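Low molecular weight protein-tyrosine-phosphatase YfkJ (Bacillus subtilis, PDB 4ETM) removes phosphate from phosphotyrosine-containing proteins as a low molecular weight protein-tyrosine phosphatase and takes part in resistance to ethanol stress. Local coordinates at residues 101-107 and 124-128; 75-79 and 149-153. All blocks are in the same frame, centred on the assembly; numbering follows the deposited sequence.

Contact 1: 101-107 and 124-128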
# COMPACT_ATOMS: atom_id res chain seq x y z
N TYR A 101 -1.45 10.51 14.77
CA TYR A 101 -1.05 10.47 13.37
C TYR A 101 -0.25 9.21 13.12
O TYR A 101 0.65 8.89 13.89
CB TYR A 101 -0.14 11.66 13.04
CG TYR A 101 -0.83 12.99 13.07
CD1 TYR A 101 -1.32 13.56 11.91
CD2 TYR A 101 -0.98 13.68 14.26
CE1 TYR A 101 -1.96 14.79 11.93
CE2 TYR A 101 -1.62 14.91 14.29
CZ TYR A 101 -2.10 15.45 13.12
OH TYR A 101 -2.73 16.68 13.14
N ILE A 102 -0.57 8.50 12.05
CA ILE A 102 0.30 7.43 11.62
C ILE A 102 0.84 7.80 10.25
O ILE A 102 0.07 7.97 9.31
CB ILE A 102 -0.42 6.08 11.62
CG1 ILE A 102 -0.95 5.79 13.04
CG2 ILE A 102 0.52 5.00 11.09
CD1 ILE A 102 -1.54 4.42 13.22
N ILE A 103 2.17 7.92 10.14
CA ILE A 103 2.81 8.48 8.98
C ILE A 103 3.68 7.40 8.32
O ILE A 103 4.75 7.06 8.82
CB ILE A 103 3.69 9.69 9.37
CG1 ILE A 103 2.87 10.76 10.08
CG2 ILE A 103 4.34 10.29 8.13
CD1 ILE A 103 1.61 11.18 9.35
N ALA A 104 3.18 6.85 7.21
CA ALA A 104 3.86 5.77 6.47
C ALA A 104 4.85 6.31 5.47
O ALA A 104 4.67 7.41 4.96
CB ALA A 104 2.84 4.94 5.75
N MET A 105 5.88 5.53 5.14
CA MET A 105 6.89 5.99 4.19
C MET A 105 6.47 5.79 2.73
O MET A 105 6.88 6.58 1.86
CB MET A 105 8.24 5.32 4.46
CG MET A 105 8.79 5.66 5.83
SD MET A 105 9.15 7.43 5.94
CE MET A 105 8.24 7.85 7.43
N ASP A 106 5.69 4.74 2.47
CA ASP A 106 5.22 4.47 1.11
C ASP A 106 3.85 3.79 1.05
O ASP A 106 3.23 3.48 2.08
CB ASP A 106 6.27 3.68 0.31
CG ASP A 106 6.51 2.28 0.86
OD1 ASP A 106 5.57 1.62 1.33
OD2 ASP A 106 7.66 1.81 0.79
N ALA A 107 3.38 3.58 -0.18
CA ALA A 107 2.02 3.10 -0.40
C ALA A 107 1.90 1.67 0.09
O ALA A 107 0.88 1.29 0.68
CB ALA A 107 1.64 3.21 -1.87
N HIS A 124 -6.49 8.40 9.85
CA HIS A 124 -5.31 9.13 10.30
C HIS A 124 -4.00 8.54 9.74
O HIS A 124 -2.91 8.90 10.17
CB HIS A 124 -5.26 9.16 11.83
CG HIS A 124 -5.21 7.80 12.46
ND1 HIS A 124 -6.01 6.76 12.04
CD2 HIS A 124 -4.47 7.32 13.49
CE1 HIS A 124 -5.76 5.69 12.78
NE2 HIS A 124 -4.83 6.00 13.66
N ILE A 125 -4.11 7.63 8.79
CA ILE A 125 -2.93 6.99 8.22
C ILE A 125 -2.63 7.63 6.86
O ILE A 125 -3.41 7.47 5.92
CB ILE A 125 -3.15 5.47 8.04
CG1 ILE A 125 -3.55 4.84 9.38
CG2 ILE A 125 -1.92 4.80 7.47
CD1 ILE A 125 -3.84 3.37 9.32
N LYS A 126 -1.52 8.36 6.77
CA LYS A 126 -1.13 9.03 5.53
C LYS A 126 0.35 8.80 5.24
O LYS A 126 1.11 8.41 6.14
CB LYS A 126 -1.42 10.53 5.63
CG LYS A 126 -2.91 10.88 5.76
CD LYS A 126 -3.13 12.38 5.62
CE LYS A 126 -4.61 12.73 5.52
NZ LYS A 126 -5.38 12.35 6.74
N ARG A 127 0.76 8.99 3.98
CA ARG A 127 2.19 8.95 3.63
C ARG A 127 2.88 10.26 4.02
O ARG A 127 2.27 11.33 3.96
CB ARG A 127 2.40 8.69 2.14
CG ARG A 127 2.10 7.27 1.70
CD ARG A 127 2.36 7.08 0.21
NE ARG A 127 1.54 7.97 -0.60
CZ ARG A 127 1.43 7.87 -1.92
NH1 ARG A 127 2.11 6.92 -2.56
NH2 ARG A 127 0.66 8.71 -2.61
N LEU A 128 4.15 10.16 4.41
CA LEU A 128 4.94 11.36 4.73
C LEU A 128 4.89 12.38 3.61
O LEU A 128 4.63 13.57 3.85
CB LEU A 128 6.40 10.99 5.01
CG LEU A 128 7.31 12.16 5.39
CD1 LEU A 128 6.84 12.82 6.69
CD2 LEU A 128 8.74 11.66 5.48

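Contact 2: 75-79 and 149-153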
# COMPACT_ATOMS: atom_id res chain seq x y z
N ILE A 75 23.78 9.22 8.56
CA ILE A 75 23.03 10.41 8.20
C ILE A 75 22.78 11.24 9.44
O ILE A 75 23.08 12.42 9.47
CB ILE A 75 21.68 10.06 7.55
CG1 ILE A 75 21.88 9.56 6.11
CG2 ILE A 75 20.74 11.27 7.58
CD1 ILE A 75 22.45 10.61 5.17
N LEU A 76 22.26 10.59 10.48
CA LEU A 76 21.92 11.29 11.72
C LEU A 76 23.14 11.92 12.38
O LEU A 76 23.08 13.06 12.84
CB LEU A 76 21.12 10.39 12.68
CG LEU A 76 19.74 9.96 12.17
CD1 LEU A 76 19.00 9.05 13.15
CD2 LEU A 76 18.88 11.18 11.84
N ARG A 77 24.26 11.21 12.37
CA ARG A 77 25.50 11.77 12.91
C ARG A 77 25.85 13.05 12.16
O ARG A 77 26.25 14.04 12.78
CB ARG A 77 26.65 10.78 12.81
CG ARG A 77 26.58 9.64 13.81
CD ARG A 77 27.85 8.81 13.78
NE ARG A 77 27.61 7.47 14.30
CZ ARG A 77 27.45 6.39 13.54
NH1 ARG A 77 27.53 6.48 12.22
NH2 ARG A 77 27.23 5.21 14.10
N ARG A 78 25.72 13.02 10.83
CA ARG A 78 26.03 14.19 10.02
C ARG A 78 25.15 15.35 10.41
O ARG A 78 25.62 16.49 10.54
CB ARG A 78 25.84 13.90 8.54
CG ARG A 78 25.73 15.18 7.74
CD ARG A 78 25.63 14.93 6.27
NE ARG A 78 24.25 14.79 5.80
CZ ARG A 78 23.96 14.24 4.63
NH1 ARG A 78 24.95 13.78 3.87
NH2 ARG A 78 22.71 14.13 4.22
N GLU A 79 23.87 15.07 10.61
CA GLU A 79 22.92 16.12 10.97
C GLU A 79 23.04 16.50 12.43
O GLU A 79 22.33 17.39 12.91
CB GLU A 79 21.50 15.66 10.67
CG GLU A 79 21.29 15.19 9.23
CD GLU A 79 21.23 16.34 8.25
OE1 GLU A 79 20.69 17.41 8.61
OE2 GLU A 79 21.74 16.18 7.11
N PHE A 149 20.93 6.38 0.82
CA PHE A 149 20.53 7.04 2.04
C PHE A 149 20.46 8.55 1.90
O PHE A 149 19.70 9.19 2.61
CB PHE A 149 21.45 6.61 3.20
CG PHE A 149 21.17 5.22 3.69
CD1 PHE A 149 21.66 4.12 3.00
CD2 PHE A 149 20.39 5.01 4.83
CE1 PHE A 149 21.41 2.83 3.44
CE2 PHE A 149 20.12 3.72 5.27
CZ PHE A 149 20.63 2.63 4.56
N GLU A 150 21.23 9.10 0.97
CA GLU A 150 21.24 10.54 0.77
C GLU A 150 19.89 11.07 0.30
O GLU A 150 19.40 12.08 0.82
CB GLU A 150 22.33 10.95 -0.21
CG GLU A 150 23.73 10.87 0.36
CD GLU A 150 24.12 12.11 1.14
OE1 GLU A 150 25.33 12.28 1.43
OE2 GLU A 150 23.24 12.94 1.43
N GLU A 151 19.26 10.40 -0.67
CA GLU A 151 18.00 10.93 -1.21
C GLU A 151 16.87 10.72 -0.19
O GLU A 151 15.92 11.50 -0.16
CB GLU A 151 17.66 10.29 -2.55
CG GLU A 151 17.19 8.85 -2.47
CD GLU A 151 16.75 8.28 -3.81
OE1 GLU A 151 16.40 7.08 -3.86
OE2 GLU A 151 16.74 9.02 -4.82
N VAL A 152 16.99 9.67 0.62
CA VAL A 152 16.03 9.40 1.69
C VAL A 152 16.12 10.50 2.74
O VAL A 152 15.10 11.03 3.18
CB VAL A 152 16.25 8.00 2.31
CG1 VAL A 152 15.44 7.85 3.58
CG2 VAL A 152 15.86 6.93 1.32
N CYS A 153 17.34 10.89 3.11
CA CYS A 153 17.52 12.02 4.01
C CYS A 153 16.83 13.29 3.48
O CYS A 153 16.10 13.96 4.22
CB CYS A 153 19.01 12.30 4.23
SG CYS A 153 19.38 13.71 5.31

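Contact 1: 101-107 and 124-128
The carbonyl oxygen of Lys126 receives the backbone N of Ala104 at 2.8 Å, the shortest of four backbone hydrogen bonds that pair 101-107 with 124-128 in parallel. Around it, Ile102 uses both its polar atoms: its N donates to His124 O at 3.0 Å, and its O accepts the N of Lys126. Leu128 N then reaches Ala104 O at 2.9 Å, carrying the pairing one residue past strand 125-127.

Ile102, Ala104, Ile125 and Arg127 share one face of the sheet. With CG1 of Ile102 beside its own backbone N (chi1 -58°), CD1 extends to the imidazole of His124 and approaches it obliquely, 3.7 Å from NE2; CG1 of Ile125, the next residue, lies over one face of the ring, toward its rim. NE2 is hydrogen-bonded to Leu96 O, which would help fix the ring's rotation. On the opposite face of the sheet, CG2 of Ile103 packs 3.8 Å from CB of Leu128.

Arg127 runs alongside the turn after strand 101-104. Its CD rests 3.7 Å from Ala107 N, and the bend at chi3 (-60°) brings NH1 to 3.8 Å from Ala107 CB. Salt bridges to Asp139 and Asp130 hold the guanidinium, and Asp139 also accepts Ala107 N, so one carboxylate ties both segments together. Asp106 caps helix 107-117 through OD1 to Asn109 N and pairs through OD2 with the active-site Arg31; Met105 meets the nucleophile Cys25. This is a parallel beta-alpha-beta unit of a Rossmann-like phosphatase fold, with the turn at the end of its first strand bordering the catalytic site.

Contact 2: 75-79 and 149-153
Arg78 grips the carboxylate of Glu150 end-on, NH1 meeting OE1 at 2.9 Å and NH2 meeting OE2 at 3.1 Å, with a weak further bond from NH1 to OE2. Both oxygens lie close to the guanidinium plane, but the two flat groups are turned 35° apart: OE1 is approached on its syn side, whereas OE2 is met from above the carboxylate plane. The sulfur of Cys153 sits at the same guanidinium's edge, 3.5 Å from NH2.

Beneath this salt bridge, Ile75 carries the apolar part of the contact. Its CG2 branch touches Cys153 SG at 3.6 Å, and its CD1 lies 3.9 Å from Cys153 CB and near Phe149 O. The side chains of Ile75 and Phe149 meet at a slant, CG1 against CB, before the phenyl ring leads away. Ile75 CD1 also lies over one face of the Arg78 guanidinium, so an aliphatic branch backs the charged group.

The contact packs the C-terminal end of helix 70-78 against the N-terminal part of helix 149-170, the long C-terminal helix of the low molecular weight phosphatase fold, with Ile75 and Cys153 buried and the Arg78-Glu150 ion pair on the exposed side.

Arg78 starts with CG anti to the backbone N (chi1 162°) and bends at chi3, which swings the guanidinium across to Glu150. Glu79 steadies it from its own segment: OE2 accepts NE at 3.2 Å in a nearly straight bond, completing a three-residue salt-bridge network and probably limiting rotation of the group. Further out, Met34 of helix 31-45 packs on Ile75, while the ring of Phe149 meets that of His69 and touches Cys30 and Pro143.

In the fold
Contact 1 lies nearer the centre of the chain and joins neighbouring strands of the parallel sheet; contact 2 is more peripheral, on the other side of that centre, and joins two helices. Their centres are 20 Å apart and they do not touch. Backbone hydrogen bonds dominate the strand pairing, whereas side chains bridge the helices through an exposed ion pair over a small apolar patch. Helix 149-170 links the two, its first residues forming half of contact 2 and its later ones packing beside contact 1. Arg31 is another common neighbour: it pairs with Asp106 of contact 1 and touches Val152 in segment 149-153.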